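Local coordinates for protein 2'-5' RNA Ligase (Thermus thermophilus, PDB 1IUH) that belongs to the LigT-like phosphoesterases of the 2H clan, two-lobed proteins built around antiparallel sheet flanked by helices, at residues L42-Y56 against L101-L113. Sequence-based numbering, arbitrary orientation.
Sequences LLFLGERPEEELPDY and LAEGLRAGVEELL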
ATOM      1  N   LEU A  42       3.414   2.066  -1.496  1.00 19.79           N
ATOM      2  CA  LEU A  42       3.983   2.886  -2.573  1.00 18.73           C
ATOM      3  C   LEU A  42       5.079   2.133  -3.314  1.00 19.26           C
ATOM      4  O   LEU A  42       5.301   2.340  -4.500  1.00 20.75           O
ATOM      5  CB  LEU A  42       4.521   4.176  -2.032  1.00 16.89           C
ATOM      6  CG  LEU A  42       3.499   4.950  -1.227  1.00 16.75           C
ATOM      7  CD1 LEU A  42       4.219   5.720  -0.120  1.00 16.90           C
ATOM      8  CD2 LEU A  42       2.749   5.878  -2.152  1.00 14.80           C
ATOM      9  N   LEU A  43       5.722   1.216  -2.626  1.00 19.17           N
ATOM     10  CA  LEU A  43       6.800   0.442  -3.220  1.00 20.85           C
ATOM     11  C   LEU A  43       7.134  -0.755  -2.345  1.00 21.04           C
ATOM     12  O   LEU A  43       7.500  -0.554  -1.206  1.00 21.37           O
ATOM     13  CB  LEU A  43       8.043   1.305  -3.356  1.00 20.29           C
ATOM     14  CG  LEU A  43       9.261   0.548  -3.898  1.00 21.43           C
ATOM     15  CD1 LEU A  43       8.914   0.105  -5.282  1.00 20.01           C
ATOM     16  CD2 LEU A  43      10.560   1.474  -3.925  1.00 20.16           C
ATOM     17  N   PHE A  44       6.960  -1.978  -2.861  1.00 21.49           N
ATOM     18  CA  PHE A  44       7.289  -3.213  -2.127  1.00 21.56           C
ATOM     19  C   PHE A  44       8.780  -3.554  -2.404  1.00 22.54           C
ATOM     20  O   PHE A  44       9.245  -3.464  -3.538  1.00 24.01           O
ATOM     21  CB  PHE A  44       6.336  -4.305  -2.593  1.00 20.82           C
ATOM     22  CG  PHE A  44       6.643  -5.642  -2.078  1.00 20.10           C
ATOM     23  CD1 PHE A  44       6.454  -5.941  -0.741  1.00 19.21           C
ATOM     24  CD2 PHE A  44       7.115  -6.637  -2.939  1.00 20.34           C
ATOM     25  CE1 PHE A  44       6.729  -7.219  -0.252  1.00 17.27           C
ATOM     26  CE2 PHE A  44       7.389  -7.927  -2.462  1.00 18.33           C
ATOM     27  CZ  PHE A  44       7.194  -8.215  -1.105  1.00 18.32           C
ATOM     28  N   LEU A  45       9.543  -3.886  -1.368  1.00 21.95           N
ATOM     29  CA  LEU A  45      10.961  -4.181  -1.544  1.00 21.98           C
ATOM     30  C   LEU A  45      11.360  -5.674  -1.488  1.00 21.83           C
ATOM     31  O   LEU A  45      12.435  -6.051  -1.924  1.00 20.41           O
ATOM     32  CB  LEU A  45      11.801  -3.369  -0.528  1.00 21.79           C
ATOM     33  CG  LEU A  45      11.766  -1.826  -0.571  1.00 22.56           C
ATOM     34  CD1 LEU A  45      12.756  -1.337   0.503  1.00 21.81           C
ATOM     35  CD2 LEU A  45      12.127  -1.216  -1.937  1.00 19.53           C
ATOM     36  N   GLY A  46      10.468  -6.529  -0.999  1.00 23.91           N
ATOM     37  CA  GLY A  46      10.779  -7.943  -0.917  1.00 24.90           C
ATOM     38  C   GLY A  46      11.708  -8.183   0.253  1.00 25.94           C
ATOM     39  O   GLY A  46      11.662  -7.438   1.220  1.00 27.08           O
ATOM     40  N   GLU A  47      12.550  -9.212   0.159  1.00 27.25           N
ATOM     41  CA  GLU A  47      13.534  -9.569   1.197  1.00 26.88           C
ATOM     42  C   GLU A  47      14.780  -8.745   1.009  1.00 24.31           C
ATOM     43  O   GLU A  47      15.438  -8.806  -0.033  1.00 22.51           O
ATOM     44  CB  GLU A  47      13.939 -11.020   1.076  1.00 29.06           C
ATOM     45  CG  GLU A  47      13.262 -11.904   2.057  1.00 34.88           C
ATOM     46  CD  GLU A  47      13.453 -11.446   3.501  1.00 37.06           C
ATOM     47  OE1 GLU A  47      14.605 -11.066   3.897  1.00 34.40           O
ATOM     48  OE2 GLU A  47      12.418 -11.501   4.224  1.00 37.47           O
ATOM     49  N   ARG A  48      15.092  -7.958   2.021  1.00 23.67           N
ATOM     50  CA  ARG A  48      16.261  -7.080   1.978  1.00 23.20           C
ATOM     51  C   ARG A  48      17.194  -7.338   3.149  1.00 22.48           C
ATOM     52  O   ARG A  48      16.727  -7.678   4.248  1.00 22.63           O
ATOM     53  CB  ARG A  48      15.782  -5.646   1.967  1.00 21.06           C
ATOM     54  CG  ARG A  48      15.017  -5.350   0.675  1.00 23.55           C
ATOM     55  CD  ARG A  48      16.034  -5.004  -0.383  1.00 25.48           C
ATOM     56  NE  ARG A  48      16.125  -6.005  -1.411  1.00 26.01           N
ATOM     57  CZ  ARG A  48      17.206  -6.262  -2.153  1.00 25.33           C
ATOM     58  NH1 ARG A  48      18.340  -5.603  -1.993  1.00 21.22           N
ATOM     59  NH2 ARG A  48      17.110  -7.195  -3.093  1.00 23.55           N
ATOM     60  N   PRO A  49      18.512  -7.295   2.904  1.00 21.19           N
ATOM     61  CA  PRO A  49      19.479  -7.513   4.000  1.00 22.10           C
ATOM     62  C   PRO A  49      19.495  -6.326   4.973  1.00 21.44           C
ATOM     63  O   PRO A  49      19.443  -5.171   4.560  1.00 24.02           O
ATOM     64  CB  PRO A  49      20.854  -7.695   3.269  1.00 19.89           C
ATOM     65  CG  PRO A  49      20.642  -7.088   1.914  1.00 19.70           C
ATOM     66  CD  PRO A  49      19.183  -7.457   1.598  1.00 20.48           C
ATOM     67  N   GLU A  50      19.576  -6.639   6.251  1.00 22.44           N
ATOM     68  CA  GLU A  50      19.621  -5.662   7.334  1.00 23.77           C
ATOM     69  C   GLU A  50      20.611  -4.523   7.045  1.00 23.72           C
ATOM     70  O   GLU A  50      20.420  -3.391   7.492  1.00 21.06           O
ATOM     71  CB  GLU A  50      20.030  -6.360   8.661  1.00 23.08           C
ATOM     72  CG  GLU A  50      18.936  -7.231   9.225  1.00 26.31           C
ATOM     73  CD  GLU A  50      19.381  -8.102  10.408  1.00 27.53           C
ATOM     74  OE1 GLU A  50      18.468  -8.503  11.149  1.00 27.44           O
ATOM     75  OE2 GLU A  50      20.607  -8.371  10.594  1.00 26.27           O
ATOM     76  N   GLU A  51      21.668  -4.842   6.319  1.00 23.23           N
ATOM     77  CA  GLU A  51      22.646  -3.844   6.048  1.00 26.14           C
ATOM     78  C   GLU A  51      22.063  -2.660   5.291  1.00 26.02           C
ATOM     79  O   GLU A  51      22.604  -1.583   5.348  1.00 26.46           O
ATOM     80  CB  GLU A  51      23.806  -4.493   5.284  1.00 30.65           C
ATOM     81  CG  GLU A  51      24.939  -3.527   4.917  1.00 37.34           C
ATOM     82  CD  GLU A  51      24.795  -2.943   3.496  1.00 40.72           C
ATOM     83  OE1 GLU A  51      24.291  -3.704   2.616  1.00 41.44           O
ATOM     84  OE2 GLU A  51      25.205  -1.758   3.257  1.00 41.77           O
ATOM     85  N   GLU A  52      20.933  -2.843   4.610  1.00 25.43           N
ATOM     86  CA  GLU A  52      20.333  -1.768   3.819  1.00 24.50           C
ATOM     87  C   GLU A  52      19.324  -0.855   4.574  1.00 23.78           C
ATOM     88  O   GLU A  52      18.890   0.177   4.029  1.00 22.88           O
ATOM     89  CB  GLU A  52      19.637  -2.377   2.573  1.00 24.64           C
ATOM     90  CG  GLU A  52      20.532  -2.873   1.457  1.00 23.04           C
ATOM     91  CD  GLU A  52      19.795  -3.824   0.431  1.00 24.28           C
ATOM     92  OE1 GLU A  52      18.524  -3.771   0.259  1.00 18.71           O
ATOM     93  OE2 GLU A  52      20.530  -4.612  -0.223  1.00 18.28           O
ATOM     94  N   LEU A  53      18.928  -1.240   5.783  1.00 21.71           N
ATOM     95  CA  LEU A  53      17.984  -0.432   6.571  1.00 22.98           C
ATOM     96  C   LEU A  53      18.202   1.072   6.562  1.00 21.01           C
ATOM     97  O   LEU A  53      17.299   1.850   6.270  1.00 21.03           O
ATOM     98  CB  LEU A  53      17.991  -0.857   8.022  1.00 25.04           C
ATOM     99  CG  LEU A  53      16.869  -1.726   8.514  1.00 29.42           C
ATOM    100  CD1 LEU A  53      16.136  -2.286   7.321  1.00 32.28           C
ATOM    101  CD2 LEU A  53      17.424  -2.855   9.404  1.00 29.50           C
ATOM    102  N   PRO A  54      19.406   1.491   6.928  1.00 19.00           N
ATOM    103  CA  PRO A  54      19.757   2.910   6.967  1.00 18.92           C
ATOM    104  C   PRO A  54      19.438   3.632   5.663  1.00 18.74           C
ATOM    105  O   PRO A  54      19.012   4.801   5.674  1.00 20.48           O
ATOM    106  CB  PRO A  54      21.275   2.888   7.233  1.00 15.22           C
ATOM    107  CG  PRO A  54      21.466   1.608   7.939  1.00 18.16           C
ATOM    108  CD  PRO A  54      20.582   0.646   7.206  1.00 17.27           C
ATOM    109  N   ASP A  55      19.728   2.961   4.553  1.00 18.31           N
ATOM    110  CA  ASP A  55      19.486   3.500   3.210  1.00 19.13           C
ATOM    111  C   ASP A  55      18.012   3.629   2.971  1.00 18.68           C
ATOM    112  O   ASP A  55      17.558   4.654   2.515  1.00 20.78           O
ATOM    113  CB  ASP A  55      20.125   2.600   2.152  1.00 23.74           C
ATOM    114  CG  ASP A  55      21.631   2.539   2.289  1.00 24.70           C
ATOM    115  OD1 ASP A  55      22.244   3.613   2.166  1.00 28.90           O
ATOM    116  OD2 ASP A  55      22.200   1.465   2.544  1.00 24.33           O
ATOM    117  N   TYR A  56      17.233   2.616   3.280  1.00 17.95           N
ATOM    118  CA  TYR A  56      15.799   2.825   3.128  1.00 19.10           C
ATOM    119  C   TYR A  56      15.262   3.946   4.078  1.00 19.02           C
ATOM    120  O   TYR A  56      14.358   4.717   3.725  1.00 19.03           O
ATOM    121  CB  TYR A  56      15.086   1.495   3.328  1.00 17.31           C
ATOM    122  CG  TYR A  56      15.535   0.517   2.240  1.00 18.32           C
ATOM    123  CD1 TYR A  56      16.047  -0.757   2.568  1.00 16.70           C
ATOM    124  CD2 TYR A  56      15.459   0.883   0.898  1.00 15.31           C
ATOM    125  CE1 TYR A  56      16.462  -1.619   1.606  1.00 17.98           C
ATOM    126  CE2 TYR A  56      15.863   0.043  -0.076  1.00 17.33           C
ATOM    127  CZ  TYR A  56      16.370  -1.220   0.254  1.00 19.62           C
ATOM    128  OH  TYR A  56      16.759  -2.091  -0.757  1.00 18.04           O
ATOM    129  N   LEU A 101       5.551  10.096  -4.862  1.00 18.12           N
ATOM    130  CA  LEU A 101       6.327   9.338  -3.870  1.00 19.44           C
ATOM    131  C   LEU A 101       6.792   7.969  -4.422  1.00 19.93           C
ATOM    132  O   LEU A 101       7.896   7.519  -4.152  1.00 21.46           O
ATOM    133  CB  LEU A 101       5.522   9.128  -2.575  1.00 18.05           C
ATOM    134  CG  LEU A 101       5.228  10.406  -1.785  1.00 17.50           C
ATOM    135  CD1 LEU A 101       4.367  10.043  -0.537  1.00 18.45           C
ATOM    136  CD2 LEU A 101       6.535  11.099  -1.409  1.00 15.64           C
ATOM    137  N   ALA A 102       5.957   7.305  -5.200  1.00 19.85           N
ATOM    138  CA  ALA A 102       6.358   6.017  -5.748  1.00 22.05           C
ATOM    139  C   ALA A 102       7.598   6.178  -6.674  1.00 23.87           C
ATOM    140  O   ALA A 102       8.521   5.346  -6.654  1.00 23.83           O
ATOM    141  CB  ALA A 102       5.149   5.370  -6.530  1.00 19.68           C
ATOM    142  N   GLU A 103       7.620   7.249  -7.474  1.00 25.11           N
ATOM    143  CA  GLU A 103       8.730   7.484  -8.401  1.00 27.27           C
ATOM    144  C   GLU A 103      10.002   7.807  -7.631  1.00 25.85           C
ATOM    145  O   GLU A 103      11.094   7.293  -7.932  1.00 25.41           O
ATOM    146  CB  GLU A 103       8.403   8.654  -9.333  1.00 30.61           C
ATOM    147  CG  GLU A 103       7.680   8.263 -10.609  1.00 39.27           C
ATOM    148  CD  GLU A 103       6.892   9.446 -11.273  1.00 45.18           C
ATOM    149  OE1 GLU A 103       7.122  10.644 -10.895  1.00 46.06           O
ATOM    150  OE2 GLU A 103       6.046   9.155 -12.186  1.00 47.96           O
ATOM    151  N   GLY A 104       9.830   8.679  -6.632  1.00 24.95           N
ATOM    152  CA  GLY A 104      10.929   9.121  -5.797  1.00 22.67           C
ATOM    153  C   GLY A 104      11.630   7.948  -5.149  1.00 22.28           C
ATOM    154  O   GLY A 104      12.848   7.948  -5.083  1.00 20.75           O
ATOM    155  N   LEU A 105      10.862   6.950  -4.710  1.00 21.56           N
ATOM    156  CA  LEU A 105      11.441   5.800  -4.069  1.00 22.50           C
ATOM    157  C   LEU A 105      12.039   4.821  -5.066  1.00 23.95           C
ATOM    158  O   LEU A 105      13.052   4.218  -4.789  1.00 24.05           O
ATOM    159  CB  LEU A 105      10.368   5.082  -3.216  1.00 21.91           C
ATOM    160  CG  LEU A 105       9.698   5.789  -1.992  1.00 20.52           C
ATOM    161  CD1 LEU A 105       8.391   5.070  -1.631  1.00 19.65           C
ATOM    162  CD2 LEU A 105      10.575   5.789  -0.773  1.00 17.61           C
ATOM    163  N   ARG A 106      11.417   4.641  -6.230  1.00 24.76           N
ATOM    164  CA  ARG A 106      11.956   3.660  -7.154  1.00 25.71           C
ATOM    165  C   ARG A 106      13.321   4.198  -7.574  1.00 25.55           C
ATOM    166  O   ARG A 106      14.271   3.418  -7.789  1.00 26.32           O
ATOM    167  CB  ARG A 106      11.026   3.449  -8.384  1.00 28.15           C
ATOM    168  CG  ARG A 106       9.699   2.773  -8.027  1.00 32.90           C
ATOM    169  CD  ARG A 106       8.672   2.545  -9.154  1.00 33.65           C
ATOM    170  NE  ARG A 106       7.701   1.514  -8.709  1.00 40.82           N
ATOM    171  CZ  ARG A 106       6.790   1.659  -7.711  1.00 41.97           C
ATOM    172  NH1 ARG A 106       6.696   2.802  -7.057  1.00 43.09           N
ATOM    173  NH2 ARG A 106       6.014   0.643  -7.301  1.00 40.68           N
ATOM    174  N   ALA A 107      13.413   5.523  -7.641  1.00 22.07           N
ATOM    175  CA  ALA A 107      14.631   6.208  -8.047  1.00 21.39           C
ATOM    176  C   ALA A 107      15.789   6.018  -7.071  1.00 20.03           C
ATOM    177  O   ALA A 107      16.931   5.716  -7.468  1.00 19.82           O
ATOM    178  CB  ALA A 107      14.321   7.687  -8.212  1.00 20.88           C
ATOM    179  N   GLY A 108      15.460   6.189  -5.790  1.00 19.90           N
ATOM    180  CA  GLY A 108      16.407   6.051  -4.710  1.00 19.03           C
ATOM    181  C   GLY A 108      16.910   4.626  -4.602  1.00 20.14           C
ATOM    182  O   GLY A 108      18.113   4.389  -4.360  1.00 22.18           O
ATOM    183  N   VAL A 109      15.992   3.685  -4.770  1.00 18.29           N
ATOM    184  CA  VAL A 109      16.306   2.270  -4.711  1.00 19.28           C
ATOM    185  C   VAL A 109      17.152   1.906  -5.896  1.00 20.76           C
ATOM    186  O   VAL A 109      18.018   1.077  -5.788  1.00 22.27           O
ATOM    187  CB  VAL A 109      15.016   1.359  -4.699  1.00 17.82           C
ATOM    188  CG1 VAL A 109      15.404  -0.070  -4.799  1.00 14.45           C
ATOM    189  CG2 VAL A 109      14.215   1.586  -3.439  1.00 15.51           C
ATOM    190  N   GLU A 110      16.927   2.516  -7.042  1.00 22.92           N
ATOM    191  CA  GLU A 110      17.783   2.201  -8.180  1.00 23.83           C
ATOM    192  C   GLU A 110      19.223   2.702  -7.920  1.00 25.60           C
ATOM    193  O   GLU A 110      20.209   1.964  -8.104  1.00 22.94           O
ATOM    194  CB  GLU A 110      17.200   2.822  -9.438  1.00 24.73           C
ATOM    195  CG  GLU A 110      15.835   2.218  -9.805  1.00 24.63           C
ATOM    196  CD  GLU A 110      15.213   2.874 -10.983  1.00 24.89           C
ATOM    197  OE1 GLU A 110      15.223   4.109 -11.056  1.00 28.65           O
ATOM    198  OE2 GLU A 110      14.694   2.167 -11.852  1.00 30.11           O
ATOM    199  N   GLU A 111      19.339   3.949  -7.473  1.00 26.93           N
ATOM    200  CA  GLU A 111      20.658   4.500  -7.180  1.00 28.72           C
ATOM    201  C   GLU A 111      21.381   3.547  -6.272  1.00 28.52           C
ATOM    202  O   GLU A 111      22.555   3.229  -6.457  1.00 30.25           O
ATOM    203  CB  GLU A 111      20.544   5.844  -6.465  1.00 31.06           C
ATOM    204  CG  GLU A 111      21.824   6.242  -5.810  1.00 37.23           C
ATOM    205  CD  GLU A 111      22.069   7.771  -5.776  1.00 41.10           C
ATOM    206  OE1 GLU A 111      21.990   8.406  -6.863  1.00 43.60           O
ATOM    207  OE2 GLU A 111      22.362   8.332  -4.681  1.00 41.80           O
ATOM    208  N   LEU A 112      20.670   3.031  -5.293  1.00 26.82           N
ATOM    209  CA  LEU A 112      21.335   2.170  -4.350  1.00 24.14           C
ATOM    210  C   LEU A 112      21.560   0.759  -4.815  1.00 24.00           C
ATOM    211  O   LEU A 112      22.483   0.101  -4.390  1.00 22.40           O
ATOM    212  CB  LEU A 112      20.530   2.117  -3.067  1.00 24.74           C
ATOM    213  CG  LEU A 112      21.047   1.023  -2.137  1.00 24.51           C
ATOM    214  CD1 LEU A 112      21.900   1.668  -1.030  1.00 22.57           C
ATOM    215  CD2 LEU A 112      19.886   0.274  -1.558  1.00 23.65           C
ATOM    216  N   LEU A 113      20.705   0.247  -5.675  1.00 22.84           N
ATOM    217  CA  LEU A 113      20.906  -1.127  -6.045  1.00 21.49           C
ATOM    218  C   LEU A 113      21.414  -1.345  -7.464  1.00 22.04           C
ATOM    219  O   LEU A 113      22.027  -2.370  -7.747  1.00 22.24           O
ATOM    220  CB  LEU A 113      19.612  -1.861  -5.843  1.00 21.16           C
ATOM    221  CG  LEU A 113      19.342  -2.678  -4.577  1.00 22.62           C
ATOM    222  CD1 LEU A 113      19.971  -2.086  -3.415  1.00 20.72           C
ATOM    223  CD2 LEU A 113      17.813  -2.868  -4.395  1.00 18.94           C
TER
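Leu43 fills the hollow between Leu105, Arg106 and Val109 on helix 101-113, its two methyls serving different neighbours. With CG anti to the backbone N (chi1 177°), the fork reaches toward that helix: CD2 sits in a corner, alongside Leu105 CB and tip to tip with Val109 CG2 at 3.7 Å, while CD1 lies over the centre of one face of the Arg106 guanidinium, 3.6 Å from CZ. A branched leucine suits a place that needs two separate bumps. Arg106 runs extended to NE, long enough to bring its head to the carbonyl of Leu42, at the corner leading into strand 43-47; NH1 donates to Leu42 O (2.9 Å, 150° at the hydrogen) and NH2 adds a weak bond. NH1 also bonds Ala102 O, one turn earlier. The small Ala102 is consistent with the close backbone approach, 5.1 Å from its CA to Leu42 CA. Farther along, beta-branched Val109 holds CG2 close to its own backbone, a compact knob that also touches Leu45 CD2 at 3.8 Å and the Tyr56 ring at its edge; Leu45 CD1 covers one face of that ring. In the last turn, the long Leu112 reaches the Asp55 carboxylate with CD1, and Leu113 CD2 lies over one face of the Arg48 guanidinium, 3.7 Å from NH1, and beside Tyr56 OH. Strand 39-47 and the start of helix 53-66 thus cradle helix 96-113 on one lobe, with Phe157 of strand 150-164 touching both Leu42 and Leu101. The chemistry implies an apolar middle bounded by charged side chains, Arg106 hydrogen-bonded to backbone at one end, and leucine methyls shielding a flat face of each arginine.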